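Local coordinates for protein nitrite transporter NirC (PDB 4FC4) that carries nitrite across the cytoplasmic membrane in both directions, as a pentameric channel of the formate/nitrite transporter family, at residues G35-V38 and G39-I42; A68-L71 and V72-G76; G94-S97 and H98-W102; Q107-L110 and G111-G115; L226-V229 and T230-N233. All coordinates share one frame; numbering follows the deposited sequence.

Interaction 1. Residues G35-V38 and G39-I42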
loop_
_atom_site.group_PDB
_atom_site.type_symbol
_atom_site.label_atom_id
_atom_site.label_comp_id
_atom_site.label_asym_id
_atom_site.label_seq_id
_atom_site.Cartn_x
_atom_site.Cartn_y
_atom_site.Cartn_z
ATOM N N GLY B 35 14.807 16.234 15.780
ATOM C CA GLY B 35 15.702 15.219 16.309
ATOM C C GLY B 35 14.912 14.167 17.058
ATOM O O GLY B 35 15.146 12.999 16.902
ATOM N N ALA B 36 13.969 14.590 17.872
ATOM C CA ALA B 36 13.104 13.671 18.595
ATOM C C ALA B 36 12.301 12.750 17.620
ATOM O O ALA B 36 12.258 11.507 17.824
ATOM C CB ALA B 36 12.180 14.450 19.536
ATOM N N TYR B 37 11.742 13.339 16.550
ATOM C CA TYR B 37 10.920 12.596 15.568
ATOM C C TYR B 37 11.744 11.576 14.853
ATOM O O TYR B 37 11.327 10.407 14.753
ATOM C CB TYR B 37 10.267 13.517 14.549
ATOM C CG TYR B 37 9.209 14.477 15.148
ATOM C CD1 TYR B 37 8.725 14.321 16.477
ATOM C CD2 TYR B 37 8.689 15.509 14.373
ATOM C CE1 TYR B 37 7.798 15.179 16.978
ATOM C CE2 TYR B 37 7.759 16.370 14.878
ATOM C CZ TYR B 37 7.320 16.217 16.172
ATOM O OH TYR B 37 6.412 17.153 16.638
ATOM N N VAL B 38 12.916 12.004 14.363
ATOM C CA VAL B 38 13.807 11.079 13.699
ATOM C C VAL B 38 14.156 9.935 14.667
ATOM O O VAL B 38 14.132 8.753 14.267
ATOM C CB VAL B 38 15.042 11.755 13.075
ATOM C CG1 VAL B 38 15.954 10.714 12.394
ATOM C CG2 VAL B 38 14.614 12.761 12.014
ATOM N N GLY B 39 14.432 10.291 15.930
ATOM C CA GLY B 39 14.655 9.338 17.006
ATOM C C GLY B 39 13.558 8.268 17.172
ATOM O O GLY B 39 13.882 7.089 17.361
ATOM N N LEU B 40 12.282 8.675 17.179
ATOM C CA LEU B 40 11.207 7.755 17.391
ATOM C C LEU B 40 11.253 6.751 16.224
ATOM O O LEU B 40 10.965 5.561 16.412
ATOM C CB LEU B 40 9.842 8.496 17.473
ATOM C CG LEU B 40 9.536 9.372 18.744
ATOM C CD1 LEU B 40 8.382 10.309 18.486
ATOM C CD2 LEU B 40 9.191 8.492 19.970
ATOM N N GLY B 41 11.647 7.207 15.033
ATOM C CA GLY B 41 11.978 6.297 13.940
ATOM C C GLY B 41 13.121 5.306 14.209
ATOM O O GLY B 41 13.026 4.109 13.883
ATOM N N ILE B 42 14.217 5.791 14.796
ATOM C CA ILE B 42 15.359 4.949 15.048
ATOM C C ILE B 42 15.006 3.882 16.115
ATOM O O ILE B 42 15.431 2.728 16.020
ATOM C CB ILE B 42 16.560 5.755 15.611
ATOM C CG1 ILE B 42 17.324 6.472 14.497
ATOM C CG2 ILE B 42 17.493 4.769 16.345
ATOM C CD1 ILE B 42 18.125 5.559 13.536
#

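Interaction 2. Residues A68-L71 and V72-G76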
loop_
_atom_site.group_PDB
_atom_site.type_symbol
_atom_site.label_atom_id
_atom_site.label_comp_id
_atom_site.label_asym_id
_atom_site.label_seq_id
_atom_site.Cartn_x
_atom_site.Cartn_y
_atom_site.Cartn_z
ATOM N N ALA B 68 10.159 8.350 10.154
ATOM C CA ALA B 68 11.089 9.381 10.668
ATOM C C ALA B 68 10.929 10.695 9.901
ATOM O O ALA B 68 10.706 11.734 10.490
ATOM C CB ALA B 68 12.575 8.916 10.617
ATOM N N LEU B 69 11.036 10.642 8.576
ATOM C CA LEU B 69 10.936 11.862 7.780
ATOM C C LEU B 69 9.499 12.259 7.542
ATOM O O LEU B 69 9.219 13.456 7.342
ATOM C CB LEU B 69 11.706 11.735 6.492
ATOM C CG LEU B 69 11.937 13.048 5.761
ATOM C CD1 LEU B 69 12.855 14.036 6.515
ATOM C CD2 LEU B 69 12.493 12.656 4.388
ATOM N N THR B 70 8.599 11.278 7.587
ATOM C CA THR B 70 7.178 11.572 7.545
ATOM C C THR B 70 6.753 12.509 8.677
ATOM O O THR B 70 6.084 13.508 8.403
ATOM C CB THR B 70 6.332 10.310 7.603
ATOM O OG1 THR B 70 6.719 9.426 6.529
ATOM C CG2 THR B 70 4.874 10.673 7.535
ATOM N N LEU B 71 7.159 12.205 9.916
ATOM C CA LEU B 71 6.975 13.104 11.058
ATOM C C LEU B 71 7.586 14.455 10.787
ATOM O O LEU B 71 6.927 15.450 10.884
ATOM C CB LEU B 71 7.552 12.501 12.369
ATOM C CG LEU B 71 6.877 11.215 12.924
ATOM C CD1 LEU B 71 7.568 10.716 14.189
ATOM C CD2 LEU B 71 5.363 11.384 13.133
ATOM N N VAL B 72 8.878 14.490 10.508
ATOM C CA VAL B 72 9.578 15.746 10.259
ATOM C C VAL B 72 8.819 16.631 9.251
ATOM O O VAL B 72 8.621 17.818 9.506
ATOM C CB VAL B 72 11.056 15.475 9.791
ATOM C CG1 VAL B 72 11.735 16.763 9.301
ATOM C CG2 VAL B 72 11.881 14.884 10.941
ATOM N N ILE B 73 8.284 16.045 8.160
ATOM C CA ILE B 73 7.772 16.896 7.070
ATOM C C ILE B 73 6.299 17.256 7.259
ATOM O O ILE B 73 5.875 18.389 7.040
ATOM C CB ILE B 73 7.984 16.246 5.686
ATOM C CG1 ILE B 73 9.492 16.103 5.345
ATOM C CG2 ILE B 73 7.244 17.012 4.607
ATOM C CD1 ILE B 73 9.724 15.324 4.056
ATOM N N ILE B 74 5.533 16.286 7.726
ATOM C CA ILE B 74 4.093 16.373 7.743
ATOM C C ILE B 74 3.627 16.930 9.080
ATOM O O ILE B 74 2.770 17.764 9.085
ATOM C CB ILE B 74 3.469 15.026 7.474
ATOM C CG1 ILE B 74 4.057 14.496 6.153
ATOM C CG2 ILE B 74 1.915 15.106 7.485
ATOM C CD1 ILE B 74 3.362 15.018 4.873
ATOM N N ALA B 75 4.204 16.507 10.198
ATOM C CA ALA B 75 3.886 17.161 11.469
ATOM C C ALA B 75 4.479 18.578 11.503
ATOM O O ALA B 75 3.842 19.471 12.048
ATOM C CB ALA B 75 4.345 16.339 12.685
ATOM N N GLY B 76 5.691 18.771 10.962
ATOM C CA GLY B 76 6.338 20.093 10.945
ATOM C C GLY B 76 7.415 20.124 11.990
ATOM O O GLY B 76 7.160 19.734 13.137
#

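Interaction 3. Residues G94-S97 and H98-W102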
loop_
_atom_site.group_PDB
_atom_site.type_symbol
_atom_site.label_atom_id
_atom_site.label_comp_id
_atom_site.label_asym_id
_atom_site.label_seq_id
_atom_site.Cartn_x
_atom_site.Cartn_y
_atom_site.Cartn_z
ATOM N N GLY B 94 18.784 34.553 -3.658
ATOM C CA GLY B 94 18.922 35.900 -3.089
ATOM C C GLY B 94 17.964 36.164 -1.937
ATOM O O GLY B 94 17.904 37.262 -1.464
ATOM N N THR B 95 17.215 35.160 -1.461
ATOM C CA THR B 95 16.282 35.402 -0.334
ATOM C C THR B 95 16.938 35.479 1.067
ATOM O O THR B 95 16.370 36.049 2.007
ATOM C CB THR B 95 15.121 34.402 -0.305
ATOM O OG1 THR B 95 15.644 33.115 -0.008
ATOM C CG2 THR B 95 14.332 34.391 -1.629
ATOM N N ILE B 96 18.120 34.902 1.197
ATOM C CA ILE B 96 18.926 35.018 2.404
ATOM C C ILE B 96 20.393 35.204 1.975
ATOM O O ILE B 96 20.715 34.936 0.813
ATOM C CB ILE B 96 18.786 33.765 3.283
ATOM C CG1 ILE B 96 19.263 32.521 2.521
ATOM C CG2 ILE B 96 17.331 33.587 3.744
ATOM C CD1 ILE B 96 19.613 31.364 3.422
ATOM N N SER B 97 21.270 35.661 2.882
ATOM C CA SER B 97 22.711 35.787 2.597
ATOM C C SER B 97 23.496 34.510 2.943
ATOM O O SER B 97 23.007 33.679 3.714
ATOM C CB SER B 97 23.308 36.962 3.376
ATOM O OG SER B 97 23.397 36.615 4.741
ATOM N N HIS B 98 24.697 34.366 2.354
ATOM C CA HIS B 98 25.710 33.360 2.726
ATOM C C HIS B 98 25.818 33.333 4.231
ATOM O O HIS B 98 25.828 32.251 4.854
ATOM C CB HIS B 98 27.110 33.707 2.150
ATOM C CG HIS B 98 27.350 33.270 0.704
ATOM N ND1 HIS B 98 27.502 34.161 -0.317
ATOM C CD2 HIS B 98 27.515 31.984 0.134
ATOM C CE1 HIS B 98 27.732 33.490 -1.475
ATOM N NE2 HIS B 98 27.735 32.155 -1.200
ATOM N N GLY B 99 25.920 34.527 4.820
ATOM C CA GLY B 99 26.110 34.696 6.266
ATOM C C GLY B 99 24.976 34.061 7.054
ATOM O O GLY B 99 25.204 33.401 8.064
ATOM N N GLN B 100 23.749 34.275 6.588
ATOM C CA GLN B 100 22.562 33.718 7.234
ATOM C C GLN B 100 22.556 32.207 7.172
ATOM O O GLN B 100 22.210 31.563 8.154
ATOM C CB GLN B 100 21.262 34.273 6.610
ATOM C CG GLN B 100 20.924 35.667 7.100
ATOM C CD GLN B 100 19.757 36.296 6.379
ATOM O OE1 GLN B 100 18.747 36.648 7.003
ATOM N NE2 GLN B 100 19.880 36.448 5.064
ATOM N N MET B 101 22.928 31.642 6.024
ATOM C CA MET B 101 23.009 30.207 5.913
ATOM C C MET B 101 23.960 29.604 6.956
ATOM O O MET B 101 23.583 28.702 7.711
ATOM C CB MET B 101 23.433 29.793 4.499
ATOM C CG MET B 101 23.709 28.303 4.370
ATOM S SD MET B 101 24.084 27.896 2.671
ATOM C CE MET B 101 24.209 26.089 2.739
ATOM N N TRP B 102 25.198 30.091 6.993
ATOM C CA TRP B 102 26.165 29.571 7.961
ATOM C C TRP B 102 25.898 29.915 9.417
ATOM O O TRP B 102 26.333 29.197 10.288
ATOM C CB TRP B 102 27.595 29.884 7.538
ATOM C CG TRP B 102 27.949 29.367 6.157
ATOM C CD1 TRP B 102 28.377 30.119 5.063
ATOM C CD2 TRP B 102 27.947 27.966 5.671
ATOM N NE1 TRP B 102 28.641 29.315 3.974
ATOM C CE2 TRP B 102 28.398 28.018 4.266
ATOM C CE3 TRP B 102 27.612 26.711 6.236
ATOM C CZ2 TRP B 102 28.509 26.873 3.484
ATOM C CZ3 TRP B 102 27.742 25.568 5.436
ATOM C CH2 TRP B 102 28.182 25.649 4.094
#

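Interaction 4. Residues Q107-L110 and G111-G115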
loop_
_atom_site.group_PDB
_atom_site.type_symbol
_atom_site.label_atom_id
_atom_site.label_comp_id
_atom_site.label_asym_id
_atom_site.label_seq_id
_atom_site.Cartn_x
_atom_site.Cartn_y
_atom_site.Cartn_z
ATOM N N GLN B 107 23.092 26.018 14.486
ATOM C CA GLN B 107 21.937 26.044 15.375
ATOM C C GLN B 107 20.946 24.887 15.117
ATOM O O GLN B 107 20.480 24.248 16.085
ATOM C CB GLN B 107 21.139 27.308 15.193
ATOM C CG GLN B 107 21.877 28.617 15.372
ATOM C CD GLN B 107 20.869 29.750 15.588
ATOM O OE1 GLN B 107 21.266 30.842 15.942
ATOM N NE2 GLN B 107 19.536 29.469 15.382
ATOM N N THR B 108 20.600 24.647 13.851
ATOM C CA THR B 108 19.595 23.614 13.549
ATOM C C THR B 108 20.185 22.294 14.029
ATOM O O THR B 108 19.529 21.485 14.676
ATOM C CB THR B 108 19.263 23.532 12.052
ATOM O OG1 THR B 108 19.076 24.849 11.498
ATOM C CG2 THR B 108 17.967 22.650 11.809
ATOM N N TRP B 109 21.447 22.082 13.689
ATOM C CA TRP B 109 22.208 20.931 14.135
ATOM C C TRP B 109 22.113 20.749 15.635
ATOM O O TRP B 109 21.795 19.652 16.079
ATOM C CB TRP B 109 23.672 21.142 13.741
ATOM C CG TRP B 109 24.499 19.900 13.797
ATOM C CD1 TRP B 109 24.761 19.008 12.759
ATOM C CD2 TRP B 109 25.189 19.344 14.961
ATOM N NE1 TRP B 109 25.563 17.990 13.182
ATOM C CE2 TRP B 109 25.853 18.116 14.490
ATOM C CE3 TRP B 109 25.375 19.752 16.298
ATOM C CZ2 TRP B 109 26.640 17.331 15.336
ATOM C CZ3 TRP B 109 26.175 18.947 17.143
ATOM C CH2 TRP B 109 26.816 17.791 16.669
ATOM N N LEU B 110 22.425 21.805 16.421
ATOM C CA LEU B 110 22.410 21.729 17.885
ATOM C C LEU B 110 21.015 21.383 18.421
ATOM O O LEU B 110 20.894 20.554 19.368
ATOM C CB LEU B 110 22.950 23.008 18.546
ATOM C CG LEU B 110 24.485 23.273 18.472
ATOM C CD1 LEU B 110 24.868 24.652 18.992
ATOM C CD2 LEU B 110 25.375 22.200 19.138
ATOM N N GLY B 111 19.975 21.974 17.802
ATOM C CA GLY B 111 18.612 21.701 18.210
ATOM C C GLY B 111 18.253 20.253 17.954
ATOM O O GLY B 111 17.668 19.599 18.788
ATOM N N ASN B 112 18.570 19.762 16.762
ATOM C CA ASN B 112 18.364 18.369 16.410
ATOM C C ASN B 112 19.013 17.421 17.425
ATOM O O ASN B 112 18.414 16.396 17.784
ATOM C CB ASN B 112 18.926 18.105 15.028
ATOM C CG ASN B 112 18.083 18.712 13.932
ATOM O OD1 ASN B 112 18.496 18.673 12.785
ATOM N ND2 ASN B 112 16.883 19.269 14.267
ATOM N N LEU B 113 20.207 17.804 17.910
ATOM C CA LEU B 113 20.964 17.004 18.892
ATOM C C LEU B 113 20.221 16.946 20.238
ATOM O O LEU B 113 19.981 15.848 20.755
ATOM C CB LEU B 113 22.423 17.489 19.030
ATOM C CG LEU B 113 23.370 16.755 20.009
ATOM C CD1 LEU B 113 23.681 15.299 19.589
ATOM C CD2 LEU B 113 24.661 17.561 20.268
ATOM N N VAL B 114 19.792 18.108 20.743
ATOM C CA VAL B 114 18.966 18.183 21.938
ATOM C C VAL B 114 17.720 17.268 21.826
ATOM O O VAL B 114 17.428 16.515 22.758
ATOM C CB VAL B 114 18.563 19.639 22.217
ATOM C CG1 VAL B 114 17.427 19.711 23.238
ATOM C CG2 VAL B 114 19.797 20.470 22.698
ATOM N N GLY B 115 17.009 17.291 20.700
ATOM C CA GLY B 115 15.767 16.516 20.589
ATOM C C GLY B 115 16.090 15.039 20.536
ATOM O O GLY B 115 15.331 14.201 21.052
#

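Interaction 5. Residues L226-V229 and T230-N233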
loop_
_atom_site.group_PDB
_atom_site.type_symbol
_atom_site.label_atom_id
_atom_site.label_comp_id
_atom_site.label_asym_id
_atom_site.label_seq_id
_atom_site.Cartn_x
_atom_site.Cartn_y
_atom_site.Cartn_z
ATOM N N LEU B 226 29.854 11.747 13.833
ATOM C CA LEU B 226 29.062 12.972 13.617
ATOM C C LEU B 226 29.815 14.020 12.766
ATOM O O LEU B 226 29.204 14.616 11.857
ATOM C CB LEU B 226 28.516 13.542 14.946
ATOM C CG LEU B 226 27.479 12.694 15.722
ATOM C CD1 LEU B 226 26.876 13.477 16.893
ATOM C CD2 LEU B 226 26.347 12.207 14.797
ATOM N N LEU B 227 31.131 14.203 12.996
ATOM C CA LEU B 227 31.898 15.132 12.148
ATOM C C LEU B 227 31.849 14.782 10.666
ATOM O O LEU B 227 31.301 15.539 9.875
ATOM C CB LEU B 227 33.346 15.290 12.596
ATOM C CG LEU B 227 34.210 16.186 11.690
ATOM C CD1 LEU B 227 33.677 17.631 11.646
ATOM C CD2 LEU B 227 35.691 16.165 12.128
ATOM N N TRP B 228 32.384 13.619 10.300
ATOM C CA TRP B 228 32.373 13.166 8.905
ATOM C C TRP B 228 30.990 12.910 8.286
ATOM O O TRP B 228 30.751 13.259 7.123
ATOM C CB TRP B 228 33.368 12.013 8.732
ATOM C CG TRP B 228 34.740 12.497 9.147
ATOM C CD1 TRP B 228 35.435 12.188 10.312
ATOM C CD2 TRP B 228 35.588 13.475 8.445
ATOM N NE1 TRP B 228 36.632 12.846 10.352
ATOM C CE2 TRP B 228 36.792 13.627 9.262
ATOM C CE3 TRP B 228 35.485 14.179 7.243
ATOM C CZ2 TRP B 228 37.841 14.479 8.886
ATOM C CZ3 TRP B 228 36.533 15.008 6.850
ATOM C CH2 TRP B 228 37.683 15.180 7.666
ATOM N N VAL B 229 30.055 12.382 9.062
ATOM C CA VAL B 229 28.681 12.171 8.553
ATOM C C VAL B 229 27.980 13.501 8.291
ATOM O O VAL B 229 27.371 13.678 7.255
ATOM C CB VAL B 229 27.898 11.210 9.448
ATOM C CG1 VAL B 229 26.453 11.017 8.964
ATOM C CG2 VAL B 229 28.661 9.889 9.428
ATOM N N THR B 230 28.150 14.452 9.194
ATOM C CA THR B 230 27.606 15.778 8.954
ATOM C C THR B 230 28.180 16.473 7.719
ATOM O O THR B 230 27.391 16.953 6.866
ATOM C CB THR B 230 27.784 16.665 10.180
ATOM O OG1 THR B 230 27.130 16.023 11.278
ATOM C CG2 THR B 230 27.227 18.116 9.940
ATOM N N LEU B 231 29.527 16.555 7.636
ATOM C CA LEU B 231 30.175 17.155 6.464
ATOM C C LEU B 231 29.668 16.455 5.187
ATOM O O LEU B 231 29.393 17.115 4.185
ATOM C CB LEU B 231 31.709 17.149 6.548
ATOM C CG LEU B 231 32.415 17.879 7.723
ATOM C CD1 LEU B 231 33.890 17.522 7.778
ATOM C CD2 LEU B 231 32.252 19.398 7.754
ATOM N N GLY B 232 29.471 15.137 5.241
ATOM C CA GLY B 232 29.042 14.402 4.039
ATOM C C GLY B 232 27.599 14.703 3.685
ATOM O O GLY B 232 27.277 14.921 2.511
ATOM N N ASN B 233 26.721 14.691 4.689
ATOM C CA ASN B 233 25.326 15.133 4.516
ATOM C C ASN B 233 25.268 16.516 3.823
ATOM O O ASN B 233 24.405 16.746 2.941
ATOM C CB ASN B 233 24.572 15.225 5.864
ATOM C CG ASN B 233 24.247 13.877 6.484
ATOM O OD1 ASN B 233 23.937 13.810 7.691
ATOM N ND2 ASN B 233 24.265 12.795 5.679
#

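Interaction 1. Residues G35-V38 and G39-I42
Leu40 turns its CG away from its own carbonyl carbon (chi1 -71°), which lays the branch back over the preceding turn, where CG comes 3.6 Å from Ala36 O. Tyr37 has a similar first torsion (chi1 -66°), and the two side chains meet loosely: Tyr37 CD1 and Leu40 CD1 are 4.5 Å apart, with the methyl oblique to the ring. Ile42, one turn on from Val38, brings CG1 to 3.9 Å from Val38 O.

Regular i to i+4 hydrogen bonds carry the contact. The shortest runs from Leu40 N to Ala36 O, at 2.9 Å. The longest, from Gly41 N to Tyr37 O, measures 3.2 Å. Gly39 N to Gly35 O and Ile42 N to Val38 O complete the series.

Three glycines, Gly35, Gly39 and Gly41, interrupt the side-chain surface of this part of helix 24-51, predicted to span the membrane. Val38 packs on Ala200 within the chain, while Ala36, Tyr37 and Leu40 pack on Trp162, Leu166 and Leu163 of the second subunit, respectively. The Tyr37 hydroxyl is hydrogen-bonded to Tyr245 OH of that subunit. Since side chains hardly meet across the two segments, the helix holds its shape here through its backbone bonds, and its buried apolar groups are spent on neighbouring helices and on the subunit interface.

Interaction 2. Residues A68-L71 and V72-G76
Leu69 and Ile73 make the closest apolar side-chain contact of this turn, with Leu69 CG 3.6 Å from Ile73 CD1. Leu69 also uses its other flank: its CD1 lies 4.0 Å from Val72 CB, so the isobutyl group touches two residues of the next turn. Its CG stands opposite the backbone N (chi1 -166°), which directs the branch along the helix towards them. Thr70 and Ile74 run alongside each other more loosely, Thr70 CG2 being 4.1 Å from Ile74 CG1.

The backbone beneath is uneven. Val72 N reaches Ala68 O only weakly, at 3.3 Å, whereas Ile73 N to Leu69 O and Ile74 N to Thr70 O are both 2.9 Å. Ala75 N meets Leu71 O at a bent 134°. The backbone widens to a pi-type turn over 72-75, and positive phi at Gly76 (104°) then swings the chain out of helical angles.

Farther out, Ile183 and Leu187 lie against Leu69, Thr70 OG1 bonds to Gly66 O, and helix 24-51 covers Leu71 through Tyr37. Arg173, Trp169 and Tyr245 of the second subunit hydrogen-bond, in that order, to the carbonyls of Ile74, Ala75 and Gly76. Short helices 57-63, 67-75 and 80-93 succeed one another here, consistent with the broken membrane helices of the formate/nitrite transporter fold.

Interaction 3. Residues G94-S97 and H98-W102
Ser97 and Gln100 are joined by a capping hydrogen bond: Gln100 N donates to Ser97 OG at 3.0 Å, with an N-H angle of 155°. The hydroxyl can receive it because OG sits between the backbone N and the carbonyl carbon of Ser97 (chi1 73°), turned towards the first turn of the helix. A backbone bond accompanies it, Met101 N to Ser97 O at 3.1 Å, its donor tilted 15° from the carbonyl plane. Gln100 CB rests 3.4 Å from the same oxygen, Ser97 O.

Ser97 is thus the N-cap of helix 98-125, supplying a side-chain acceptor to an amide of the first turn. At the other end of the short connection, Gly94 closes helix 80-93 with a Schellman motif at positive phi, so a C-terminal and an N-terminal cap lie three residues apart.

Apolar contacts are sparse. Ile96 CD1 approaches Met101 CB only loosely, at 4.3 Å. Met101, with its chain extended, continues away from the cap to Leu87, Thr88 and Val91 of helix 80-93, and its CE lies over one face of the neighbouring Trp102 ring, 4.2 Å above the plane and displaced toward the rim. Ile96 instead packs on Ala17 of helix 3-22, and Thr95 OG1 bonds to Ala10 O of that same helix.

Interaction 4. Residues Q107-L110 and G111-G115
Thr108 and Asn112 form the buried, closely fitted side of this turn. Asn112 N donates to Thr108 O at 2.9 Å, nearly straight at 173°, and the amide carbon Asn112 CG lies 3.2 Å from the same oxygen. Asn112 CG is turned away from its own carbonyl carbon (chi1 -73°), folding the amide back beside Thr108, whose CG2 comes to 4.1 Å from Asn112 OD1. The amide finds its partners elsewhere: ND2 donates to the carbonyls of Ser31 and Glu78, and OD1 accepts from Phe80 N. Three backbone groups from two other parts of the chain thereby fix its rotation. Thr108 OG1 is likewise engaged, with His83 ND1 and Ile104 O.

Trp109 and Leu113 are intermediate. Their side chains lie side by side, with Trp109 CZ3 3.7 Å from Leu113 CD2, the methyl oblique to the indole; both rest on Met202, and Phe80 meets the indole edge-to-face.

The looser side carries Leu110 and Val114, which lie on the surface, where they may face lipid. Val114 N bonds to Leu110 O at 3.0 Å, but the side chains do not meet; Val114 CG2 only comes to 3.5 Å from that carbonyl. Leu110 CD2 instead sits at the edge of the Trp109 ring, in its plane.

Through Asn112, helix 98-125, predicted to span the membrane, joins helix 24-51 to Glu78, in the link after helix 67-75, and to Phe80, the first residue of helix 80-93: the interrupted region of the formate/nitrite transporter fold.

Interaction 5. Residues L226-V229 and T230-N233
Leu226 to Asn233 is regular alpha helix, each residue of 230-233 donating its amide to the carbonyl four positions back, from the straight Leu231 N to Leu227 O bond (177°, 3.0 Å) to the more bent Gly232 N to Trp228 O (147°). Leu226 O is gripped twice: Thr230 N reaches it at 2.9 Å and Thr230 OG1 at 2.6 Å, from opposite faces of the carbonyl plane. The hydroxyl gets there because OG1 is turned away from the carbonyl carbon of Thr230 (chi1 -58°), back along the helix. With its proton committed to Leu226 O, OG1 probably accepts from Trp109 NE1, a bond that joins this helix to helix 98-125.

A threonine hydroxyl bonded to the i-4 carbonyl is thus set within helix 219-248, the last of this formate/nitrite transporter fold, predicted to span the membrane from residue 226. Its two flanks differ. On the surface side, Leu231 CD1 touches two side chains of the preceding turn, 3.9 Å from Leu227 CD1 and 3.7 Å from Trp228 CE3, lying oblique to the indole. Leu227 CD2 lies over one face of that ring, 3.8 Å above the plane and toward its rim, and His224 meets it edge-to-face.

On the buried side Val229 and Asn233 run alongside one another, Val229 CG1 lying 4.0 Å from Asn233 OD1. The Asn233 amide is bonded outside the turn: ND2 donates to the carbonyls of Gly157 and Glu196, while OD1 accepts from Ser198 N at the start of helix 198-209.

Overall arrangement
Interactions 1 and 2 are buried and touch each other, Val38 CG2 meeting Val72 CG2 at 3.6 Å; both also pack on the second subunit, and their side chains are mostly apolar, with hydrogen bonds to that subunit at their polar ends. Interactions 4 and 5 are partly buried, one flank on the surface, and each buries an asparagine bound to backbone groups; an indole-hydroxyl contact joins them. Interaction 4 also meets interaction 1, through Ala36 CB and Gly115 O. Interaction 3 stands apart, its centre about 22 Å from the centre of the chain, and is a helix cap; it shares helix 98-125 with interaction 4, their nearest atoms about 6 Å apart.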